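Local atomic coordinates of ribokinase, putative (Burkholderia thailandensis, PDB entry 3B1N), a protein that probably phosphorylates nucleosides as a kinase of the ribokinase (PfkB) family, and binds ADP and the nucleoside analogue mizoribine. Residues 163-168 / 187-192; 177-182 / 201-206; 214-219 / 226-231. All coordinates share one frame; numbering follows the deposited sequence. Where two conformers were deposited one is given.

Interaction 1: residues 163-168 / 187-192. With ADP (adenosine-5'-diphosphate), chain G.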
loop_
_atom_site.group_PDB
_atom_site.type_symbol
_atom_site.label_atom_id
_atom_site.label_comp_id
_atom_site.label_asym_id
_atom_site.label_seq_id
_atom_site.Cartn_x
_atom_site.Cartn_y
_atom_site.Cartn_z
ATOM N N PHE B 163 9.664 -28.352 12.885
ATOM C CA PHE B 163 8.897 -27.151 12.528
ATOM C C PHE B 163 9.424 -26.540 11.258
ATOM O O PHE B 163 10.629 -26.570 10.948
ATOM C CB PHE B 163 8.858 -26.112 13.691
ATOM C CG PHE B 163 10.194 -25.454 13.995
ATOM C CD1 PHE B 163 10.508 -24.188 13.499
ATOM C CD2 PHE B 163 11.128 -26.090 14.803
ATOM C CE1 PHE B 163 11.727 -23.562 13.784
ATOM C CE2 PHE B 163 12.350 -25.475 15.121
ATOM C CZ PHE B 163 12.665 -24.216 14.628
ATOM N N ILE B 164 8.483 -25.972 10.488
ATOM C CA ILE B 164 8.838 -25.102 9.365
ATOM C C ILE B 164 9.121 -23.694 9.895
ATOM O O ILE B 164 8.342 -23.193 10.699
ATOM C CB ILE B 164 7.627 -24.997 8.392
ATOM C CG1 ILE B 164 7.199 -26.378 7.850
ATOM C CG2 ILE B 164 8.026 -24.058 7.195
ATOM C CD1 ILE B 164 6.022 -26.312 6.848
ATOM N N PHE B 165 10.204 -23.106 9.425
ATOM C CA PHE B 165 10.520 -21.688 9.685
ATOM C C PHE B 165 10.163 -20.883 8.437
ATOM O O PHE B 165 10.684 -21.139 7.352
ATOM C CB PHE B 165 11.992 -21.557 10.037
ATOM C CG PHE B 165 12.443 -20.143 10.305
ATOM C CD1 PHE B 165 11.766 -19.338 11.217
ATOM C CD2 PHE B 165 13.575 -19.658 9.683
ATOM C CE1 PHE B 165 12.220 -18.023 11.475
ATOM C CE2 PHE B 165 14.007 -18.350 9.901
ATOM C CZ PHE B 165 13.318 -17.551 10.806
ATOM N N ASP B 166 9.263 -19.908 8.606
ATOM C CA ASP B 166 8.712 -19.106 7.563
ATOM C C ASP B 166 8.973 -17.601 7.971
ATOM O O ASP B 166 7.988 -17.011 8.474
ATOM C CB ASP B 166 7.227 -19.566 7.632
ATOM C CG ASP B 166 6.264 -18.770 6.797
ATOM O OD1 ASP B 166 6.673 -18.184 5.786
ATOM O OD2 ASP B 166 5.042 -18.758 7.188
ATOM N N PRO B 167 10.195 -17.024 7.794
ATOM C CA PRO B 167 10.445 -15.656 8.287
ATOM C C PRO B 167 9.543 -14.637 7.573
ATOM O O PRO B 167 9.011 -13.706 8.223
ATOM C CB PRO B 167 11.948 -15.461 8.081
ATOM C CG PRO B 167 12.367 -16.481 7.018
ATOM C CD PRO B 167 11.423 -17.630 7.216
ATOM N N GLY B 168 9.300 -14.885 6.287
ATOM C CA GLY B 168 8.285 -14.139 5.521
ATOM C C GLY B 168 8.446 -12.627 5.678
ATOM O O GLY B 168 9.529 -12.076 5.623
ATOM N N THR B 187 13.622 -27.251 11.112
ATOM C CA THR B 187 13.596 -28.519 10.357
ATOM C C THR B 187 13.399 -28.248 8.862
ATOM O O THR B 187 13.968 -28.915 8.015
ATOM C CB THR B 187 12.446 -29.417 10.816
ATOM O OG1 THR B 187 12.310 -29.367 12.249
ATOM C CG2 THR B 187 12.644 -30.841 10.270
ATOM N N TYR B 188 12.531 -27.281 8.542
ATOM C CA TYR B 188 12.297 -26.930 7.150
ATOM C C TYR B 188 12.243 -25.405 7.044
ATOM O O TYR B 188 11.965 -24.744 8.049
ATOM C CB TYR B 188 10.955 -27.518 6.619
ATOM C CG TYR B 188 10.556 -28.870 7.185
ATOM C CD1 TYR B 188 9.784 -28.973 8.330
ATOM C CD2 TYR B 188 10.982 -30.059 6.561
ATOM C CE1 TYR B 188 9.400 -30.195 8.829
ATOM C CE2 TYR B 188 10.627 -31.297 7.082
ATOM C CZ TYR B 188 9.826 -31.344 8.201
ATOM O OH TYR B 188 9.430 -32.566 8.732
ATOM N N ILE B 189 12.506 -24.871 5.858
ATOM C CA ILE B 189 12.252 -23.436 5.634
ATOM C C ILE B 189 11.334 -23.299 4.421
ATOM O O ILE B 189 11.495 -23.980 3.408
ATOM C CB ILE B 189 13.585 -22.593 5.564
ATOM C CG1 ILE B 189 13.320 -21.091 5.406
ATOM C CG2 ILE B 189 14.562 -23.113 4.482
ATOM C CD1 ILE B 189 14.582 -20.256 5.502
ATOM N N ALA B 190 10.321 -22.436 4.550
ATOM C CA ALA B 190 9.432 -22.191 3.417
ATOM C C ALA B 190 9.442 -20.706 3.162
ATOM O O ALA B 190 9.270 -19.919 4.093
ATOM C CB ALA B 190 8.041 -22.661 3.726
ATOM N N VAL B 191 9.687 -20.314 1.918
ATOM C CA VAL B 191 9.765 -18.861 1.590
ATOM C C VAL B 191 9.314 -18.683 0.180
ATOM O O VAL B 191 9.345 -19.648 -0.593
ATOM C CB VAL B 191 11.216 -18.280 1.748
ATOM C CG1 VAL B 191 11.538 -17.968 3.215
ATOM C CG2 VAL B 191 12.279 -19.159 1.127
ATOM N N ASN B 192 8.852 -17.467 -0.186
ATOM C CA ASN B 192 8.738 -17.209 -1.618
ATOM C C ASN B 192 10.082 -16.799 -2.199
ATOM O O ASN B 192 11.054 -16.662 -1.459
ATOM C CB ASN B 192 7.612 -16.254 -2.003
ATOM C CG ASN B 192 7.878 -14.812 -1.655
ATOM O OD1 ASN B 192 8.987 -14.331 -1.683
ATOM N ND2 ASN B 192 6.797 -14.100 -1.364
HETATM P PB ADP G . 3.298 -15.765 -1.247
HETATM O O1B ADP G . 4.115 -14.621 -1.828
HETATM O O2B ADP G . 3.974 -16.293 -0.019
HETATM O O3B ADP G . 1.832 -15.627 -1.033
HETATM P PA ADP G . 3.428 -17.209 -3.874
HETATM O O1A ADP G . 2.934 -15.952 -4.605
HETATM O O2A ADP G . 4.758 -17.797 -4.233
HETATM O O3A ADP G . 3.514 -17.024 -2.307
HETATM O "O5'" ADP G . 2.233 -18.191 -4.099
HETATM C "C5'" ADP G . 2.280 -19.423 -3.369
HETATM C "C4'" ADP G . 1.710 -20.601 -4.144
HETATM O "O4'" ADP G . 0.327 -20.335 -4.461
HETATM C "C3'" ADP G . 2.403 -20.859 -5.504
HETATM O "O3'" ADP G . 3.606 -21.627 -5.340
HETATM C "C2'" ADP G . 1.275 -21.496 -6.275
HETATM O "O2'" ADP G . 1.199 -22.903 -5.960
HETATM C "C1'" ADP G . 0.032 -20.822 -5.765
HETATM N N9 ADP G . -0.266 -19.640 -6.620
HETATM C C8 ADP G . 0.127 -18.334 -6.473
HETATM N N7 ADP G . -0.331 -17.584 -7.527
HETATM C C5 ADP G . -0.932 -18.417 -8.363
HETATM C C6 ADP G . -1.587 -18.285 -9.663
HETATM N N6 ADP G . -1.642 -17.045 -10.225
HETATM N N1 ADP G . -2.099 -19.363 -10.227
HETATM C C2 ADP G . -2.034 -20.589 -9.654
HETATM N N3 ADP G . -1.468 -20.774 -8.454
HETATM C C4 ADP G . -0.896 -19.766 -7.797
#
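I164 and Y188 sit side by side as a parallel pair at the start of two neighbouring strands, 163-165 and 188-192. The I164 side chain can be followed outward from CB, where it forks. CG1 lies beside the backbone N (chi1 -59°) and comes to 3.7 Å from Y188 CD1; Y188 CB is a little farther off. CD1 of I164 continues the chain in an extended course (chi2 -178°). The I164 side chain also packs on L259 and L260 of helix 251-264. The other branch, CG2, meets A190 CB at 3.7 Å. One residue thus packs on Y188 and A190 at once.

F165 and I189 form the next parallel pair, with their side chains on the other face. There P167 CD also packs on V191 CG1 at 4.0 Å.

The backbone joins the strands on both sides of I164. F165 N gives a nearly straight bond to Y188 O (2.8 Å, 173° at the hydrogen), and A190 N binds F165 O. F163 O is gripped twice, by T187 N and Y188 N, each at 3.1 Å. T187 OG1 takes the N-H of F163 at 2.9 Å, so a side chain ties the first residue of the strand.

The two strands and the helix 176-185 between them make a beta-alpha-beta unit of the Rossmann-like core. D166 OD1 makes a salt bridge with R256, and the D166 side chain lies near that of D253, a nucleoside-binding residue. N192, the N-cap of the next helix, sends ND2 to O1B of ADP at 2.8 Å. Apolar packing and backbone bonds therefore hold the strands together, while their C-terminal ends bring N192 to the ADP phosphate and D166 close to the nucleoside site.

Interaction 2: residues 177-182 / 201-206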
loop_
_atom_site.group_PDB
_atom_site.type_symbol
_atom_site.label_atom_id
_atom_site.label_comp_id
_atom_site.label_asym_id
_atom_site.label_seq_id
_atom_site.Cartn_x
_atom_site.Cartn_y
_atom_site.Cartn_z
ATOM N N ALA B 177 22.922 -12.766 12.130
ATOM C CA ALA B 177 23.235 -13.737 13.162
ATOM C C ALA B 177 21.982 -14.490 13.652
ATOM O O ALA B 177 21.998 -15.727 13.747
ATOM C CB ALA B 177 23.982 -13.063 14.328
ATOM N N THR B 178 20.908 -13.744 13.925
ATOM C CA THR B 178 19.653 -14.358 14.385
ATOM C C THR B 178 19.003 -15.158 13.255
ATOM O O THR B 178 18.391 -16.203 13.493
ATOM C CB THR B 178 18.641 -13.338 14.948
ATOM O OG1 THR B 178 18.392 -12.314 13.977
ATOM C CG2 THR B 178 19.174 -12.706 16.246
ATOM N N LEU B 179 19.152 -14.687 12.024
ATOM C CA LEU B 179 18.596 -15.434 10.895
ATOM C C LEU B 179 19.323 -16.766 10.650
ATOM O O LEU B 179 18.683 -17.830 10.513
ATOM C CB LEU B 179 18.527 -14.539 9.646
ATOM C CG LEU B 179 17.821 -15.107 8.417
ATOM C CD1 LEU B 179 16.361 -15.545 8.768
ATOM C CD2 LEU B 179 17.823 -14.127 7.287
ATOM N N ARG B 180 20.658 -16.732 10.606
ATOM C CA ARG B 180 21.436 -17.974 10.533
ATOM C C ARG B 180 21.105 -18.943 11.673
ATOM O O ARG B 180 20.902 -20.138 11.435
ATOM C CB ARG B 180 22.940 -17.666 10.544
ATOM C CG ARG B 180 23.487 -17.115 9.231
ATOM C CD ARG B 180 25.037 -17.053 9.267
ATOM N NE ARG B 180 25.504 -16.097 10.284
ATOM C CZ ARG B 180 25.667 -14.794 10.071
ATOM N NH1 ARG B 180 26.073 -14.017 11.072
ATOM N NH2 ARG B 180 25.388 -14.256 8.884
ATOM N N ARG B 181 21.008 -18.435 12.901
ATOM C CA ARG B 181 20.659 -19.299 14.041
ATOM C C ARG B 181 19.293 -19.963 13.854
ATOM O O ARG B 181 19.133 -21.169 14.082
ATOM C CB ARG B 181 20.744 -18.529 15.357
ATOM C CG ARG B 181 20.133 -19.230 16.562
ATOM C CD ARG B 181 20.928 -20.463 16.949
ATOM N NE ARG B 181 20.461 -20.937 18.245
ATOM C CZ ARG B 181 20.920 -22.020 18.857
ATOM N NH1 ARG B 181 21.881 -22.747 18.304
ATOM N NH2 ARG B 181 20.405 -22.374 20.018
ATOM N N SER B 182 18.317 -19.174 13.409
ATOM C CA SER B 182 16.953 -19.702 13.232
ATOM C C SER B 182 16.898 -20.832 12.219
ATOM O O SER B 182 16.187 -21.826 12.433
ATOM C CB SER B 182 16.009 -18.550 12.856
ATOM O OG SER B 182 15.947 -17.624 13.915
ATOM N N ASP B 201 20.939 -13.100 0.997
ATOM C CA ASP B 201 21.667 -11.824 1.207
ATOM C C ASP B 201 22.009 -11.568 2.669
ATOM O O ASP B 201 23.141 -11.176 2.990
ATOM C CB ASP B 201 20.873 -10.641 0.670
ATOM C CG ASP B 201 20.831 -10.590 -0.842
ATOM O OD1 ASP B 201 21.450 -11.438 -1.547
ATOM O OD2 ASP B 201 20.126 -9.675 -1.331
ATOM N N LYS B 202 21.059 -11.796 3.568
ATOM C CA LYS B 202 21.234 -11.431 4.979
ATOM C C LYS B 202 22.123 -12.444 5.713
ATOM O O LYS B 202 22.939 -12.077 6.571
ATOM C CB LYS B 202 19.865 -11.241 5.671
ATOM C CG LYS B 202 19.890 -10.944 7.194
ATOM C CD LYS B 202 18.568 -10.282 7.680
ATOM C CE LYS B 202 18.496 -8.782 7.271
ATOM N NZ LYS B 202 17.124 -8.252 7.567
ATOM N N THR B 203 21.959 -13.720 5.383
ATOM C CA THR B 203 22.760 -14.753 6.037
ATOM C C THR B 203 24.176 -14.799 5.491
ATOM O O THR B 203 25.099 -15.267 6.190
ATOM C CB THR B 203 22.175 -16.172 5.858
ATOM O OG1 THR B 203 22.098 -16.490 4.463
ATOM C CG2 THR B 203 20.818 -16.331 6.559
ATOM N N GLY B 204 24.347 -14.374 4.241
ATOM C CA GLY B 204 25.613 -14.596 3.537
ATOM C C GLY B 204 25.748 -16.011 3.016
ATOM O O GLY B 204 26.825 -16.426 2.598
ATOM N N TRP B 205 24.659 -16.776 3.057
ATOM C CA TRP B 205 24.638 -18.142 2.566
ATOM C C TRP B 205 24.029 -18.200 1.165
ATOM O O TRP B 205 23.170 -17.356 0.797
ATOM C CB TRP B 205 23.851 -19.068 3.509
ATOM C CG TRP B 205 24.499 -19.360 4.833
ATOM C CD1 TRP B 205 25.843 -19.336 5.116
ATOM C CD2 TRP B 205 23.847 -19.792 6.039
ATOM N NE1 TRP B 205 26.054 -19.683 6.429
ATOM C CE2 TRP B 205 24.848 -19.970 7.020
ATOM C CE3 TRP B 205 22.507 -20.028 6.390
ATOM C CZ2 TRP B 205 24.559 -20.385 8.320
ATOM C CZ3 TRP B 205 22.218 -20.421 7.689
ATOM C CH2 TRP B 205 23.244 -20.599 8.644
ATOM N N SER B 206 24.468 -19.199 0.403
ATOM C CA SER B 206 23.901 -19.565 -0.880
ATOM C C SER B 206 22.713 -20.477 -0.604
ATOM O O SER B 206 22.588 -20.962 0.512
ATOM C CB SER B 206 24.962 -20.309 -1.698
ATOM O OG SER B 206 25.271 -21.562 -1.078
#
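R180 lays the aliphatic part of its side chain over one face of the W205 indole. CG is 3.6 Å from the centroid of the six-membered ring and 16° off its normal, a CH-pi contact. CB and CD follow the same face, and CD reaches CZ2 of W205 at 3.5 Å. The chain then bends at chi3 (-65°), which turns NE back from the extended course. Farther out, NH2 gives a hydrogen bond to T203 O at 2.9 Å. The carbonyl oxygen lies near the guanidinium plane, but NH2 stands well above the carbonyl plane. The guanidinium and indole planes are 72° apart, so the charged group is not stacked on the ring.

T203 CB lies over a face of the same indole. Its OG1 accepts the W205 N-H in an ST turn just past the end of helix 193-203, and is also hydrogen-bonded to the V199 carbonyl. On its other branch CG2 meets L179 CG at 3.7 Å. L179 CD2 also packs against K202 CG at 3.8 Å, and the two side chains cross at about a right angle. K202 NZ goes on to the carbonyls of F174 and L171.

The contact joins helix 176-185 to the C-terminal end of helix 193-203. R180 serves both halves of it: its methylenes cover the indole, and its N-H binds a carbonyl at the helix end, where a positive charge would probably be favourable.

Interaction 3: residues 214-219 / 226-231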
loop_
_atom_site.group_PDB
_atom_site.type_symbol
_atom_site.label_atom_id
_atom_site.label_comp_id
_atom_site.label_asym_id
_atom_site.label_seq_id
_atom_site.Cartn_x
_atom_site.Cartn_y
_atom_site.Cartn_z
ATOM N N VAL B 214 18.869 -27.706 6.686
ATOM C CA VAL B 214 17.484 -28.109 6.911
ATOM C C VAL B 214 17.182 -29.409 6.188
ATOM O O VAL B 214 17.918 -29.827 5.285
ATOM C CB VAL B 214 16.474 -27.017 6.407
ATOM C CG1 VAL B 214 16.508 -25.762 7.328
ATOM C CG2 VAL B 214 16.725 -26.657 4.910
ATOM N N GLN B 215 16.088 -30.042 6.566
ATOM C CA GLN B 215 15.599 -31.207 5.840
ATOM C C GLN B 215 14.998 -30.864 4.477
ATOM O O GLN B 215 15.085 -31.667 3.535
ATOM C CB GLN B 215 14.625 -32.021 6.686
ATOM C CG GLN B 215 15.336 -32.688 7.879
ATOM C CD GLN B 215 14.410 -33.564 8.701
ATOM O OE1 GLN B 215 13.361 -34.007 8.216
ATOM N NE2 GLN B 215 14.791 -33.814 9.974
ATOM N N ALA B 216 14.349 -29.693 4.372
ATOM C CA ALA B 216 13.832 -29.287 3.063
ATOM C C ALA B 216 13.811 -27.771 3.016
ATOM O O ALA B 216 13.529 -27.133 4.036
ATOM C CB ALA B 216 12.402 -29.835 2.788
ATOM N N LEU B 217 14.160 -27.238 1.856
ATOM C CA LEU B 217 14.088 -25.792 1.552
ATOM C C LEU B 217 13.047 -25.669 0.463
ATOM O O LEU B 217 13.200 -26.171 -0.653
ATOM C CB LEU B 217 15.433 -25.276 1.046
ATOM C CG LEU B 217 15.517 -23.901 0.352
ATOM C CD1 LEU B 217 14.938 -22.783 1.233
ATOM C CD2 LEU B 217 16.943 -23.566 -0.083
ATOM N N ILE B 218 11.950 -24.994 0.814
ATOM C CA ILE B 218 10.793 -24.883 -0.063
ATOM C C ILE B 218 10.696 -23.429 -0.493
ATOM O O ILE B 218 10.679 -22.533 0.375
ATOM C CB ILE B 218 9.503 -25.287 0.681
ATOM C CG1 ILE B 218 9.567 -26.750 1.189
ATOM C CG2 ILE B 218 8.305 -25.084 -0.191
ATOM C CD1 ILE B 218 9.680 -26.849 2.677
ATOM N N ILE B 219 10.690 -23.224 -1.810
ATOM C CA ILE B 219 10.642 -21.865 -2.399
ATOM C C ILE B 219 9.476 -21.792 -3.366
ATOM O O ILE B 219 9.425 -22.549 -4.357
ATOM C CB ILE B 219 11.983 -21.456 -3.069
ATOM C CG1 ILE B 219 13.130 -21.570 -2.074
ATOM C CG2 ILE B 219 11.770 -20.038 -3.719
ATOM C CD1 ILE B 219 14.538 -21.530 -2.738
ATOM N N ALA B 226 6.476 -24.201 -7.486
ATOM C CA ALA B 226 7.416 -24.135 -6.363
ATOM C C ALA B 226 8.497 -25.171 -6.526
ATOM O O ALA B 226 8.319 -26.089 -7.340
ATOM C CB ALA B 226 6.648 -24.414 -5.024
ATOM N N THR B 227 9.568 -25.048 -5.734
ATOM C CA THR B 227 10.588 -26.121 -5.646
ATOM C C THR B 227 10.746 -26.591 -4.228
ATOM O O THR B 227 10.675 -25.793 -3.290
ATOM C CB THR B 227 11.933 -25.649 -6.187
ATOM O OG1 THR B 227 12.307 -24.462 -5.524
ATOM C CG2 THR B 227 11.850 -25.370 -7.665
ATOM N N ILE B 228 10.974 -27.892 -4.063
ATOM C CA ILE B 228 11.285 -28.434 -2.750
ATOM C C ILE B 228 12.624 -29.147 -2.846
ATOM O O ILE B 228 12.731 -30.242 -3.457
ATOM C CB ILE B 228 10.224 -29.418 -2.311
ATOM C CG1 ILE B 228 8.863 -28.685 -2.236
ATOM C CG2 ILE B 228 10.591 -30.049 -0.939
ATOM C CD1 ILE B 228 7.670 -29.575 -1.755
ATOM N N ARG B 229 13.609 -28.565 -2.222
ATOM C CA ARG B 229 14.970 -29.132 -2.187
ATOM C C ARG B 229 15.149 -29.905 -0.884
ATOM O O ARG B 229 15.031 -29.354 0.204
ATOM C CB ARG B 229 15.990 -27.983 -2.253
ATOM C CG ARG B 229 17.433 -28.462 -2.078
ATOM C CD ARG B 229 18.186 -28.297 -3.363
ATOM N NE ARG B 229 18.894 -27.036 -3.418
ATOM C CZ ARG B 229 20.204 -26.906 -3.202
ATOM N NH1 ARG B 229 20.942 -27.950 -2.878
ATOM N NH2 ARG B 229 20.759 -25.710 -3.275
ATOM N N HIS B 230 15.484 -31.193 -1.007
ATOM C CA HIS B 230 15.669 -32.074 0.152
ATOM C C HIS B 230 16.899 -32.943 -0.124
ATOM O O HIS B 230 17.472 -32.854 -1.203
ATOM C CB HIS B 230 14.420 -32.924 0.403
ATOM C CG HIS B 230 13.973 -33.717 -0.788
ATOM N ND1 HIS B 230 14.156 -35.088 -0.883
ATOM C CD2 HIS B 230 13.371 -33.337 -1.939
ATOM C CE1 HIS B 230 13.702 -35.507 -2.053
ATOM N NE2 HIS B 230 13.197 -34.470 -2.702
ATOM N N ARG B 231 17.281 -33.756 0.862
ATOM C CA ARG B 231 18.424 -34.703 0.817
ATOM C C ARG B 231 18.720 -35.281 -0.581
ATOM O O ARG B 231 19.811 -35.090 -1.146
ATOM C CB ARG B 231 18.115 -35.829 1.838
ATOM C CG ARG B 231 19.140 -36.954 2.051
ATOM C CD ARG B 231 20.180 -36.614 3.114
ATOM N NE ARG B 231 21.289 -35.890 2.491
ATOM C CZ ARG B 231 22.545 -35.870 2.938
ATOM N NH1 ARG B 231 22.885 -36.533 4.043
ATOM N NH2 ARG B 231 23.469 -35.182 2.269
HETATM O O HOH W 1 15.853 -34.203 3.420
HETATM O O HOH W 2 13.672 -25.078 -3.348
#
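A226 opens the second strand beside I219, with its CB 3.4 Å from I219 O. The same methyl lies near the bound ADP. At T227 the antiparallel pairing is hydrogen-bonded: its N gives to I219 O, and its O accepts from I219 N at 3.0 Å. T227 OG1 lies between the backbone N and the carbonyl carbon (chi1 54°) and takes part in two further bonds. T227 OG1 is 2.6 Å from the oxygen of water 2, and this water donates to L217 O. The other bond is with R221, an AMP-binding residue in the turn of the hairpin.

I228 faces I218 as a non-hydrogen-bonded pair. Their side chains lie side by side and point the same way, with CG1 of I228 4.0 Å from CG1 of I218. CG2 of I228 reaches A216 CB at 4.1 Å. Helix 251-264 covers this patch through F255 and L259.

R229 returns to hydrogen-bonded pairing, with L217. R229 N gives a nearly straight bond to L217 O (2.9 Å, 173°), and R229 O accepts from L217 N. Its CB stays near the partner strand, but the chain bends at chi2 and chi3, and NH2 makes a salt bridge with D208. H230 touches Q215 O through CB at 3.4 Å, while NE2 bonds to E235 on the next strand. At R231 a water takes over: it accepts from R231 N and donates to Q215 O at 2.7 Å.

These strands form a beta hairpin. A216, I218 and I228 share one face; the other carries L217 and I219 beside T227 and R229, whose polar ends are bonded to R221 and D208. Four backbone bonds pair the strands up to the connection 220-225, which holds the ADP-binding T220, G222 and G225.

Interactions 1 and 3 belong to the same large mixed sheet, their centres about 10 Å apart. Strands 188-192 and 216-220 are neighbours in it, with I189 O close to I218 N and I189 CG2 packed on L217 CD1. Interaction 2 lies on the helices beside that sheet, about 13 Å from interaction 1 and 17 Å from interaction 3, centre to centre. It touches interaction 1 where F165 packs on L179 and S182. Along the chain interactions 1 and 2 alternate, and interaction 3 follows both. Together they draw on every strand and helix from 163-165 to 226-230 except helix 207-211, and ADP is bound by residues at the strand ends, N192 and T220.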